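Local coordinates for uncharacterized protein (Thermus thermophilus HB8, PDB 6SCE), which acts in Type III CRISPR defence as a DNA nuclease that is switched on by cyclic oligoadenylate, at residues Tyr306-His311 / Arg399-Asp404; Pro4-Leu9 / Lys22-Glu27; Ser159-Phe164 / Ala168-Leu173. All blocks are in the same frame, centred on the assembly; numbering follows the deposited sequence. Where two conformers were deposited one is given.

Interaction 1: residues Tyr306-His311 / Arg399-Asp404; sequences YAAYLH and RAHYLD. With nucleotides of chain B.
His311 turns an edge of its ring toward the face of His401 in an offset edge-to-face pair, the centroids 5.6 Å apart and the planes at 77°. The two side chains slide past each other in opposite directions, and His311 CD2 comes to 4.2 Å from His401 ND1. CG of His401 sits between the backbone N and the carbonyl carbon (chi1 68°), which swings the imidazole toward the helix; its edge meets Ala308, whose CB lies near the ring plane 3.5 Å from His401 NE2. With His401 reduced to an alanine, the edge of His311 is likely to lose this ring face, keeping contact with the ring of His376, and a gap would open beside Ala308 CB. Two residues along the strand, Leu403 reaches the same helix and sets CD2 4.0 Å from Ala307 CB. Leu403 CD2 also lies 3.6 Å from N6 of A4 of chain B, bringing the helix packing up to the bound nucleotide. On the other side of the strand, Tyr402 extends with CG trans to its backbone N (chi1 -179°), and Tyr402 OH donates a 2.6 Å hydrogen bond to OP1 of A1 of chain B, in plane at the ring edge. Asn380 accepts from Leu403 N and touches Tyr402. Helix and strand are joined by aromatic and apolar contacts, while the strand's other side supplies a neutral donor to the phosphate linking A4 to A1.

Interaction 2: residues Pro4-Leu9 / Lys22-Glu27; sequences PVYLCL and KVVERE
Tyr6 OH is held by two partners: it donates to the carbonyl oxygen of Ala17, on the helix that also carries Val24, and receives a hydrogen bond from Asn84 ND2. The polar end of the side chain is therefore satisfied although the residue is buried, and the ring is tethered at its far end. The ring itself meets the helix by apolar contact. Its CG stands trans to the backbone N (chi1 -175°), extending the phenol from the strand into the layer beneath helix 15-28, where Tyr6 CD1 lies 3.9 Å from Val24 CG2. Val24 CG2 is also 4.1 Å from Tyr6 CE1, meeting the ring obliquely. On one ring face, Cys8 CB sits 3.6 Å above the plane of Tyr6, offset toward the rim. Val24 divides its two methyls: CG2 goes to the tyrosine, while Val24 CG1 faces Pro4 CG at 4.5 Å, a loose touch. Trp82 of the neighbouring strand packs against both Pro4 and Val24 and adds to this apolar cluster. The backbone of Tyr6 bonds to Lys33 and Val35, and that of Val5 to Glu80 and Trp82, placing the strand well inside the sheet. This is the first half of a beta-alpha-beta unit, strand 5-10, helix 15-28 and strand 33-38, consistent with the Rossmann-like fold of a CARF domain.

Interaction 3: residues Ser159-Phe164 / Ala168-Leu173; sequences SPPGAF and AQAARL
Pro160 and Ala170 meet where the loop folds back over the strand, their CA atoms 4.9 Å apart, and apolar contacts do most of the joining. Pro160 CB lies 3.9 Å from Ala170 CB and 4.1 Å from Ala168 CB, so the pyrrolidine straddles two alanines whose methyls both point toward the loop. Gln169, between them, points away. Farther along, Phe164 CB comes to 3.9 Å from Ala168 CB, and this methyl is thereby held between Pro160 and Phe164. Pro161 adds only a light touch, its CD at 4.4 Å from Ala170 CB. The small alanine side chains let Pro160 approach the strand closely.

Polar atoms contribute differently. Pro160 CG lies 3.5 Å from Ala168 O, a van der Waals approach, and no hydrogen bond links the two segments. The loop instead holds its own shape: Phe164 N donates to Pro161 O at 3.2 Å, closing a type I beta turn. Pro161 O also lies at the edge of the Phe164 ring, in its plane. Away from the loop, Gln169 OE1 accepts from Leu140 N, so the strand is held on that side as well.

An aromatic contact holds the far end of the turn. CG of Phe164 is anti to the carbonyl carbon (chi1 -81°), and the ring turns inward onto Val182 and packs edge-to-face with Tyr189.

Backbone bonds of Ala170 to Val158 and of Arg172 to Glu156, together with the salt bridge from Arg172 to Glu156, join strand 169-172 to strand 156-158. The arrangement is a beta hairpin with a long connection, at the margin of a mixed sheet, whose proline-rich loop folds back over one face of the sheet.

In the fold
From the N terminus, interaction 2 comes first, closing a short connection between strand 5-10 and helix 15-28 of the first domain. Interaction 3 follows within the next sheet, where the loop leaving its edge strand turns back onto strand 169-172. Interaction 1 spans the longest part of the chain, bringing helix 303-312 onto strand 399-404 across three strands of the third sheet and three helices. The three are in series, none enclosing or crossing another. Interactions 1 and 2 belong to sheets with the same strand order; interaction 1 touches the nucleotides. The nearest atom of interaction 2 lies about 6 Å from the bound nucleic acid. Interactions 1 and 3 lie on opposite sides of the chain's centre.

Interaction 1: residues Tyr306-His311 / Arg399-Asp404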
loop_
_atom_site.group_PDB
_atom_site.type_symbol
_atom_site.label_atom_id
_atom_site.label_comp_id
_atom_site.label_asym_id
_atom_site.label_seq_id
_atom_site.Cartn_x
_atom_site.Cartn_y
_atom_site.Cartn_z
ATOM N N TYR A 306 -1.777 9.671 -8.488
ATOM C CA TYR A 306 -0.881 10.182 -9.517
ATOM C C TYR A 306 -1.445 9.894 -10.931
ATOM O O TYR A 306 -1.404 10.749 -11.797
ATOM C CB TYR A 306 0.481 9.571 -9.358
ATOM C CG TYR A 306 1.526 10.197 -10.241
ATOM C CD1 TYR A 306 1.747 11.558 -10.208
ATOM C CD2 TYR A 306 2.306 9.435 -11.075
ATOM C CE1 TYR A 306 2.706 12.160 -10.996
ATOM C CE2 TYR A 306 3.283 10.023 -11.872
ATOM C CZ TYR A 306 3.473 11.384 -11.828
ATOM O OH TYR A 306 4.428 11.996 -12.606
ATOM N N ALA A 307 -1.960 8.684 -11.140
ATOM C CA ALA A 307 -2.597 8.352 -12.402
ATOM C C ALA A 307 -3.740 9.284 -12.676
ATOM O O ALA A 307 -3.908 9.757 -13.799
ATOM C CB ALA A 307 -3.076 6.907 -12.405
ATOM N N ALA A 308 -4.537 9.558 -11.651
ATOM C CA ALA A 308 -5.674 10.463 -11.800
ATOM C C ALA A 308 -5.234 11.870 -12.208
ATOM O O ALA A 308 -5.902 12.532 -13.011
ATOM C CB ALA A 308 -6.487 10.506 -10.525
ATOM N N TYR A 309 -4.144 12.332 -11.614
ATOM C CA TYR A 309 -3.542 13.611 -11.997
ATOM C C TYR A 309 -3.108 13.593 -13.486
ATOM O O TYR A 309 -3.398 14.526 -14.220
ATOM C CB TYR A 309 -2.354 13.908 -11.089
ATOM C CG TYR A 309 -1.457 14.973 -11.643
ATOM C CD1 TYR A 309 -1.874 16.288 -11.665
ATOM C CD2 TYR A 309 -0.230 14.654 -12.208
ATOM C CE1 TYR A 309 -1.073 17.272 -12.213
ATOM C CE2 TYR A 309 0.589 15.633 -12.743
ATOM C CZ TYR A 309 0.146 16.941 -12.746
ATOM O OH TYR A 309 0.922 17.933 -13.279
ATOM N N LEU A 310 -2.434 12.535 -13.921
ATOM C CA LEU A 310 -1.967 12.459 -15.307
ATOM C C LEU A 310 -3.151 12.442 -16.277
ATOM O O LEU A 310 -3.132 13.118 -17.307
ATOM C CB LEU A 310 -1.088 11.245 -15.537
ATOM C CG LEU A 310 0.228 11.214 -14.772
ATOM C CD1 LEU A 310 0.949 9.919 -15.073
ATOM C CD2 LEU A 310 1.075 12.425 -15.104
ATOM N N HIS A 311 -4.195 11.704 -15.916
ATOM C CA HIS A 311 -5.392 11.603 -16.765
ATOM C C HIS A 311 -6.205 12.900 -16.805
ATOM O O HIS A 311 -6.564 13.391 -17.893
ATOM C CB HIS A 311 -6.238 10.434 -16.279
ATOM C CG HIS A 311 -7.587 10.337 -16.912
ATOM N ND1 HIS A 311 -7.769 9.958 -18.226
ATOM C CD2 HIS A 311 -8.822 10.564 -16.408
ATOM C CE1 HIS A 311 -9.064 9.936 -18.493
ATOM N NE2 HIS A 311 -9.724 10.305 -17.411
ATOM N N ARG A 399 -17.224 12.157 -14.245
ATOM C CA ARG A 399 -16.396 11.170 -14.870
ATOM C C ARG A 399 -15.676 10.350 -13.799
ATOM O O ARG A 399 -14.583 10.721 -13.363
ATOM C CB ARG A 399 -15.388 11.863 -15.767
ATOM C CG ARG A 399 -16.036 12.748 -16.824
ATOM C CD ARG A 399 -15.073 13.836 -17.246
ATOM N NE ARG A 399 -15.670 14.728 -18.240
ATOM C CZ ARG A 399 -15.192 14.946 -19.460
ATOM N NH1 ARG A 399 -14.098 14.359 -19.866
ATOM N NH2 ARG A 399 -15.811 15.800 -20.278
ATOM N N ALA A 400 -16.276 9.246 -13.386
ATOM C CA ALA A 400 -15.639 8.364 -12.367
ATOM C C ALA A 400 -14.732 7.297 -12.966
ATOM O O ALA A 400 -15.027 6.712 -14.021
ATOM C CB ALA A 400 -16.690 7.722 -11.501
ATOM N N HIS A 401 -13.592 7.052 -12.303
ATOM C CA HIS A 401 -12.664 6.035 -12.778
ATOM C C HIS A 401 -12.021 5.309 -11.632
ATOM O O HIS A 401 -12.068 5.758 -10.484
ATOM C CB HIS A 401 -11.593 6.645 -13.680
ATOM C CG HIS A 401 -10.639 7.543 -12.962
ATOM N ND1 HIS A 401 -10.684 8.916 -13.077
ATOM C CD2 HIS A 401 -9.609 7.268 -12.124
ATOM C CE1 HIS A 401 -9.735 9.450 -12.318
ATOM N NE2 HIS A 401 -9.069 8.476 -11.735
ATOM N N TYR A 402 -11.415 4.198 -11.966
ATOM C CA TYR A 402 -10.693 3.369 -11.026
ATOM C C TYR A 402 -9.489 2.799 -11.745
ATOM O O TYR A 402 -9.630 2.027 -12.718
ATOM C CB TYR A 402 -11.606 2.252 -10.521
ATOM C CG TYR A 402 -10.965 1.342 -9.510
ATOM C CD1 TYR A 402 -10.230 0.246 -9.903
ATOM C CD2 TYR A 402 -11.130 1.567 -8.132
ATOM C CE1 TYR A 402 -9.642 -0.599 -8.982
ATOM C CE2 TYR A 402 -10.522 0.735 -7.200
ATOM C CZ TYR A 402 -9.784 -0.345 -7.621
ATOM O OH TYR A 402 -9.153 -1.191 -6.726
ATOM N N LEU A 403 -8.292 3.117 -11.259
ATOM C CA LEU A 403 -7.077 2.506 -11.796
ATOM C C LEU A 403 -7.003 1.051 -11.449
ATOM O O LEU A 403 -7.078 0.675 -10.286
ATOM C CB LEU A 403 -5.812 3.207 -11.302
ATOM C CG LEU A 403 -4.475 2.604 -11.783
ATOM C CD1 LEU A 403 -4.222 2.946 -13.241
ATOM C CD2 LEU A 403 -3.324 3.162 -10.958
ATOM N N ASP A 404 -6.866 0.217 -12.478
ATOM C CA ASP A 404 -6.677 -1.190 -12.288
ATOM C C ASP A 404 -5.306 -1.539 -12.861
ATOM O O ASP A 404 -5.189 -1.900 -14.044
ATOM C CB ASP A 404 -7.798 -1.962 -12.986
ATOM C CG ASP A 404 -7.613 -3.470 -12.885
ATOM O OD1 ASP A 404 -7.023 -3.940 -11.900
ATOM O OD2 ASP A 404 -8.016 -4.193 -13.831
ATOM P P A B 4 -5.504 1.978 -0.703
ATOM O OP1 A B 4 -4.690 0.774 -0.375
ATOM O OP2 A B 4 -4.814 3.299 -0.912
ATOM O "O5'" A B 4 -6.410 1.631 -1.973
ATOM C "C5'" A B 4 -5.779 1.621 -3.262
ATOM C "C4'" A B 4 -6.550 0.679 -4.156
ATOM O "O4'" A B 4 -6.151 0.887 -5.542
ATOM C "C3'" A B 4 -6.285 -0.789 -3.850
ATOM O "O3'" A B 4 -7.396 -1.654 -4.065
ATOM C "C2'" A B 4 -5.199 -1.113 -4.881
ATOM O "O2'" A B 4 -5.061 -2.497 -5.111
ATOM C "C1'" A B 4 -5.747 -0.352 -6.074
ATOM N N9 A B 4 -4.800 -0.145 -7.160
ATOM C C8 A B 4 -5.052 -0.443 -8.475
ATOM N N7 A B 4 -4.024 -0.220 -9.253
ATOM C C5 A B 4 -3.018 0.217 -8.397
ATOM C C6 A B 4 -1.680 0.606 -8.615
ATOM N N6 A B 4 -1.073 0.588 -9.806
ATOM N N1 A B 4 -0.952 0.967 -7.526
ATOM C C2 A B 4 -1.547 0.953 -6.326
ATOM N N3 A B 4 -2.803 0.630 -6.003
ATOM C C4 A B 4 -3.496 0.270 -7.094
ATOM P P A B 1 -8.796 -1.497 -3.304
ATOM O OP1 A B 1 -9.840 -0.992 -4.252
ATOM O OP2 A B 1 -8.618 -0.734 -2.008
ATOM O "O5'" A B 1 -9.151 -3.026 -3.015
ATOM C "C5'" A B 1 -8.716 -3.682 -1.827
ATOM C "C4'" A B 1 -8.571 -5.154 -2.130
ATOM O "O4'" A B 1 -7.397 -5.361 -2.958
ATOM C "C3'" A B 1 -8.396 -6.019 -0.878
ATOM O "O3'" A B 1 -9.663 -6.614 -0.569
ATOM C "C2'" A B 1 -7.315 -7.023 -1.305
ATOM O "O2'" A B 1 -7.882 -8.158 -1.925
ATOM C "C1'" A B 1 -6.490 -6.215 -2.299
ATOM N N9 A B 1 -5.440 -5.391 -1.697
ATOM C C8 A B 1 -5.180 -4.080 -1.984
ATOM N N7 A B 1 -4.170 -3.613 -1.296
ATOM C C5 A B 1 -3.731 -4.682 -0.534
ATOM C C6 A B 1 -2.688 -4.815 0.402
ATOM N N6 A B 1 -1.880 -3.814 0.741
ATOM N N1 A B 1 -2.517 -6.028 0.984
ATOM C C2 A B 1 -3.353 -7.019 0.639
ATOM N N3 A B 1 -4.375 -7.001 -0.217
ATOM C C4 A B 1 -4.513 -5.788 -0.775
#

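Interaction 2: residues Pro4-Leu9 / Lys22-Glu27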
loop_
_atom_site.group_PDB
_atom_site.type_symbol
_atom_site.label_atom_id
_atom_site.label_comp_id
_atom_site.label_asym_id
_atom_site.label_seq_id
_atom_site.Cartn_x
_atom_site.Cartn_y
_atom_site.Cartn_z
ATOM N N PRO A 4 -32.513 -16.006 4.792
ATOM C CA PRO A 4 -31.821 -15.043 3.909
ATOM C C PRO A 4 -30.573 -15.622 3.233
ATOM O O PRO A 4 -30.012 -16.634 3.695
ATOM C CB PRO A 4 -31.456 -13.926 4.874
ATOM C CG PRO A 4 -31.171 -14.672 6.132
ATOM C CD PRO A 4 -32.274 -15.695 6.202
ATOM N N VAL A 5 -30.141 -14.981 2.140
ATOM C CA VAL A 5 -28.955 -15.400 1.423
ATOM C C VAL A 5 -27.906 -14.289 1.604
ATOM O O VAL A 5 -28.224 -13.105 1.576
ATOM C CB VAL A 5 -29.235 -15.687 -0.064
ATOM C CG1 VAL A 5 -27.962 -15.857 -0.859
ATOM C CG2 VAL A 5 -30.109 -16.943 -0.213
ATOM N N TYR A 6 -26.680 -14.711 1.850
ATOM C CA TYR A 6 -25.554 -13.804 1.998
ATOM C C TYR A 6 -24.850 -13.722 0.693
ATOM O O TYR A 6 -24.336 -14.716 0.214
ATOM C CB TYR A 6 -24.603 -14.334 3.075
ATOM C CG TYR A 6 -23.433 -13.450 3.442
ATOM C CD1 TYR A 6 -23.582 -12.091 3.644
ATOM C CD2 TYR A 6 -22.187 -14.003 3.638
ATOM C CE1 TYR A 6 -22.500 -11.295 4.022
ATOM C CE2 TYR A 6 -21.106 -13.219 4.018
ATOM C CZ TYR A 6 -21.263 -11.880 4.195
ATOM O OH TYR A 6 -20.169 -11.141 4.613
ATOM N N LEU A 7 -24.789 -12.514 0.134
ATOM C CA LEU A 7 -24.012 -12.211 -1.083
ATOM C C LEU A 7 -22.807 -11.343 -0.707
ATOM O O LEU A 7 -22.975 -10.299 -0.100
ATOM C CB LEU A 7 -24.871 -11.409 -2.067
ATOM C CG LEU A 7 -26.180 -12.113 -2.523
ATOM C CD1 LEU A 7 -26.849 -11.301 -3.605
ATOM C CD2 LEU A 7 -25.952 -13.521 -2.993
ATOM N N CYS A 8 -21.612 -11.753 -1.093
ATOM C CA CYS A 8 -20.402 -11.146 -0.509
ATOM C C CYS A 8 -19.240 -11.076 -1.484
ATOM O O CYS A 8 -18.734 -12.090 -1.952
ATOM C CB CYS A 8 -20.027 -11.980 0.707
ATOM S SG CYS A 8 -18.702 -11.332 1.761
ATOM N N LEU A 9 -18.762 -9.871 -1.739
ATOM C CA LEU A 9 -17.511 -9.696 -2.445
ATOM C C LEU A 9 -16.401 -10.274 -1.571
ATOM O O LEU A 9 -16.360 -10.053 -0.360
ATOM C CB LEU A 9 -17.256 -8.215 -2.724
ATOM C CG LEU A 9 -18.282 -7.414 -3.515
ATOM C CD1 LEU A 9 -17.764 -5.992 -3.695
ATOM C CD2 LEU A 9 -18.529 -8.092 -4.852
ATOM N N LYS A 22 -21.401 -12.888 10.335
ATOM C CA LYS A 22 -21.812 -12.825 11.755
ATOM C C LYS A 22 -22.889 -11.766 11.928
ATOM O O LYS A 22 -23.828 -11.968 12.691
ATOM C CB LYS A 22 -20.610 -12.567 12.681
ATOM C CG LYS A 22 -19.598 -13.700 12.666
ATOM C CD LYS A 22 -18.448 -13.418 13.630
ATOM C CE LYS A 22 -18.837 -13.673 15.085
ATOM N NZ LYS A 22 -17.835 -13.086 16.023
ATOM N N VAL A 23 -22.772 -10.649 11.214
ATOM C CA VAL A 23 -23.771 -9.594 11.275
ATOM C C VAL A 23 -25.128 -10.098 10.774
ATOM O O VAL A 23 -26.173 -9.917 11.450
ATOM C CB VAL A 23 -23.338 -8.371 10.452
ATOM C CG1 VAL A 23 -24.458 -7.349 10.291
ATOM C CG2 VAL A 23 -22.095 -7.736 11.032
ATOM N N VAL A 24 -25.123 -10.757 9.623
ATOM C CA VAL A 24 -26.363 -11.285 9.054
ATOM C C VAL A 24 -27.006 -12.316 9.998
ATOM O O VAL A 24 -28.218 -12.268 10.283
ATOM C CB VAL A 24 -26.108 -11.932 7.686
ATOM C CG1 VAL A 24 -27.403 -12.523 7.132
ATOM C CG2 VAL A 24 -25.593 -10.882 6.712
ATOM N N GLU A 25 -26.196 -13.254 10.465
ATOM C CA GLU A 25 -26.690 -14.282 11.378
ATOM C C GLU A 25 -27.283 -13.695 12.644
ATOM O O GLU A 25 -28.310 -14.190 13.101
ATOM C CB GLU A 25 -25.614 -15.317 11.716
ATOM C CG GLU A 25 -25.243 -16.193 10.552
ATOM C CD GLU A 25 -24.194 -17.243 10.885
ATOM O OE1 GLU A 25 -23.336 -17.005 11.767
ATOM O OE2 GLU A 25 -24.191 -18.293 10.224
ATOM N N ARG A 26 -26.674 -12.664 13.214
ATOM C CA ARG A 26 -27.190 -12.055 14.437
ATOM C C ARG A 26 -28.542 -11.396 14.184
ATOM O O ARG A 26 -29.444 -11.488 15.013
ATOM C CB ARG A 26 -26.223 -11.010 14.995
ATOM C CG ARG A 26 -26.584 -10.535 16.403
ATOM C CD ARG A 26 -25.786 -9.314 16.818
ATOM N NE ARG A 26 -26.021 -8.992 18.219
ATOM C CZ ARG A 26 -25.922 -7.777 18.743
ATOM N NH1 ARG A 26 -25.586 -6.744 17.986
ATOM N NH2 ARG A 26 -26.171 -7.604 20.033
ATOM N N GLU A 27 -28.672 -10.715 13.046
ATOM C CA GLU A 27 -29.900 -9.984 12.752
ATOM C C GLU A 27 -31.015 -10.846 12.182
ATOM O O GLU A 27 -32.186 -10.656 12.548
ATOM C CB GLU A 27 -29.665 -8.824 11.804
ATOM C CG GLU A 27 -30.915 -7.951 11.676
ATOM C CD GLU A 27 -30.631 -6.474 11.463
ATOM O OE1 GLU A 27 -29.639 -5.978 12.014
ATOM O OE2 GLU A 27 -31.417 -5.805 10.749
#

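Interaction 3: residues Ser159-Phe164 / Ala168-Leu173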
loop_
_atom_site.group_PDB
_atom_site.type_symbol
_atom_site.label_atom_id
_atom_site.label_comp_id
_atom_site.label_asym_id
_atom_site.label_seq_id
_atom_site.Cartn_x
_atom_site.Cartn_y
_atom_site.Cartn_z
ATOM N N SER A 159 -1.428 -13.336 28.731
ATOM C CA SER A 159 -1.989 -12.118 29.213
ATOM C C SER A 159 -1.688 -11.003 28.194
ATOM O O SER A 159 -0.573 -10.929 27.696
ATOM C CB SER A 159 -1.363 -11.763 30.575
ATOM O OG SER A 159 -1.789 -10.478 30.898
ATOM N N PRO A 160 -2.659 -10.131 27.891
ATOM C CA PRO A 160 -2.336 -9.095 26.891
ATOM C C PRO A 160 -1.470 -7.966 27.449
ATOM O O PRO A 160 -1.428 -7.770 28.665
ATOM C CB PRO A 160 -3.716 -8.557 26.503
ATOM C CG PRO A 160 -4.512 -8.737 27.748
ATOM C CD PRO A 160 -4.084 -10.090 28.247
ATOM N N PRO A 161 -0.786 -7.221 26.568
ATOM C CA PRO A 161 0.017 -6.118 27.076
ATOM C C PRO A 161 -0.841 -5.107 27.817
ATOM O O PRO A 161 -1.992 -4.813 27.429
ATOM C CB PRO A 161 0.653 -5.503 25.808
ATOM C CG PRO A 161 0.586 -6.579 24.762
ATOM C CD PRO A 161 -0.596 -7.437 25.113
ATOM N N GLY A 162 -0.290 -4.577 28.912
ATOM C CA GLY A 162 -1.044 -3.674 29.743
ATOM C C GLY A 162 -1.418 -2.406 29.017
ATOM O O GLY A 162 -2.358 -1.750 29.407
ATOM N N ALA A 163 -0.698 -2.067 27.943
ATOM C CA ALA A 163 -0.967 -0.843 27.197
ATOM C C ALA A 163 -2.322 -0.825 26.436
ATOM O O ALA A 163 -2.815 0.236 26.088
ATOM C CB ALA A 163 0.175 -0.557 26.248
ATOM N N PHE A 164 -2.897 -1.986 26.184
ATOM C CA PHE A 164 -4.202 -2.088 25.531
ATOM C C PHE A 164 -5.344 -1.784 26.504
ATOM O O PHE A 164 -5.235 -2.075 27.703
ATOM C CB PHE A 164 -4.410 -3.497 24.949
ATOM C CG PHE A 164 -3.734 -3.715 23.620
ATOM C CD1 PHE A 164 -2.424 -4.128 23.560
ATOM C CD2 PHE A 164 -4.405 -3.476 22.421
ATOM C CE1 PHE A 164 -1.796 -4.322 22.341
ATOM C CE2 PHE A 164 -3.782 -3.666 21.211
ATOM C CZ PHE A 164 -2.480 -4.087 21.166
ATOM N N ALA A 168 -8.888 -6.803 25.640
ATOM C CA ALA A 168 -8.001 -7.402 24.657
ATOM C C ALA A 168 -7.694 -8.847 24.984
ATOM O O ALA A 168 -7.602 -9.233 26.146
ATOM C CB ALA A 168 -6.704 -6.615 24.547
ATOM N N GLN A 169 -7.518 -9.643 23.946
ATOM C CA GLN A 169 -7.050 -11.012 24.078
ATOM C C GLN A 169 -5.725 -11.118 23.316
ATOM O O GLN A 169 -5.530 -10.461 22.269
ATOM C CB GLN A 169 -8.040 -11.991 23.435
ATOM C CG GLN A 169 -9.500 -12.006 23.943
ATOM C CD GLN A 169 -10.410 -12.754 22.940
ATOM O OE1 GLN A 169 -10.703 -12.248 21.806
ATOM N NE2 GLN A 169 -10.838 -13.979 23.320
ATOM N N ALA A 170 -4.831 -11.982 23.770
ATOM C CA ALA A 170 -3.510 -12.071 23.151
ATOM C C ALA A 170 -2.994 -13.484 23.042
ATOM O O ALA A 170 -3.378 -14.384 23.803
ATOM C CB ALA A 170 -2.518 -11.197 23.894
ATOM N N ALA A 171 -2.129 -13.684 22.066
ATOM C CA ALA A 171 -1.479 -14.972 21.861
ATOM C C ALA A 171 -0.010 -14.776 21.561
ATOM O O ALA A 171 0.368 -13.888 20.811
ATOM C CB ALA A 171 -2.113 -15.700 20.713
ATOM N N ARG A 172 0.817 -15.631 22.132
ATOM C CA ARG A 172 2.198 -15.720 21.772
ATOM C C ARG A 172 2.341 -16.794 20.713
ATOM O O ARG A 172 1.662 -17.804 20.748
ATOM C CB ARG A 172 3.012 -16.062 23.014
ATOM C CG ARG A 172 4.482 -16.009 22.796
ATOM C CD ARG A 172 5.219 -16.213 24.114
ATOM N NE ARG A 172 5.186 -17.608 24.517
ATOM C CZ ARG A 172 6.042 -18.538 24.087
ATOM N NH1 ARG A 172 7.017 -18.233 23.227
ATOM N NH2 ARG A 172 5.922 -19.790 24.522
ATOM N N LEU A 173 3.206 -16.544 19.744
ATOM C CA LEU A 173 3.505 -17.497 18.699
ATOM C C LEU A 173 4.910 -18.020 18.965
ATOM O O LEU A 173 5.901 -17.330 18.682
ATOM C CB LEU A 173 3.432 -16.842 17.320
ATOM C CG LEU A 173 2.043 -16.641 16.711
ATOM C CD1 LEU A 173 1.088 -15.933 17.635
ATOM C CD2 LEU A 173 2.203 -15.849 15.415
#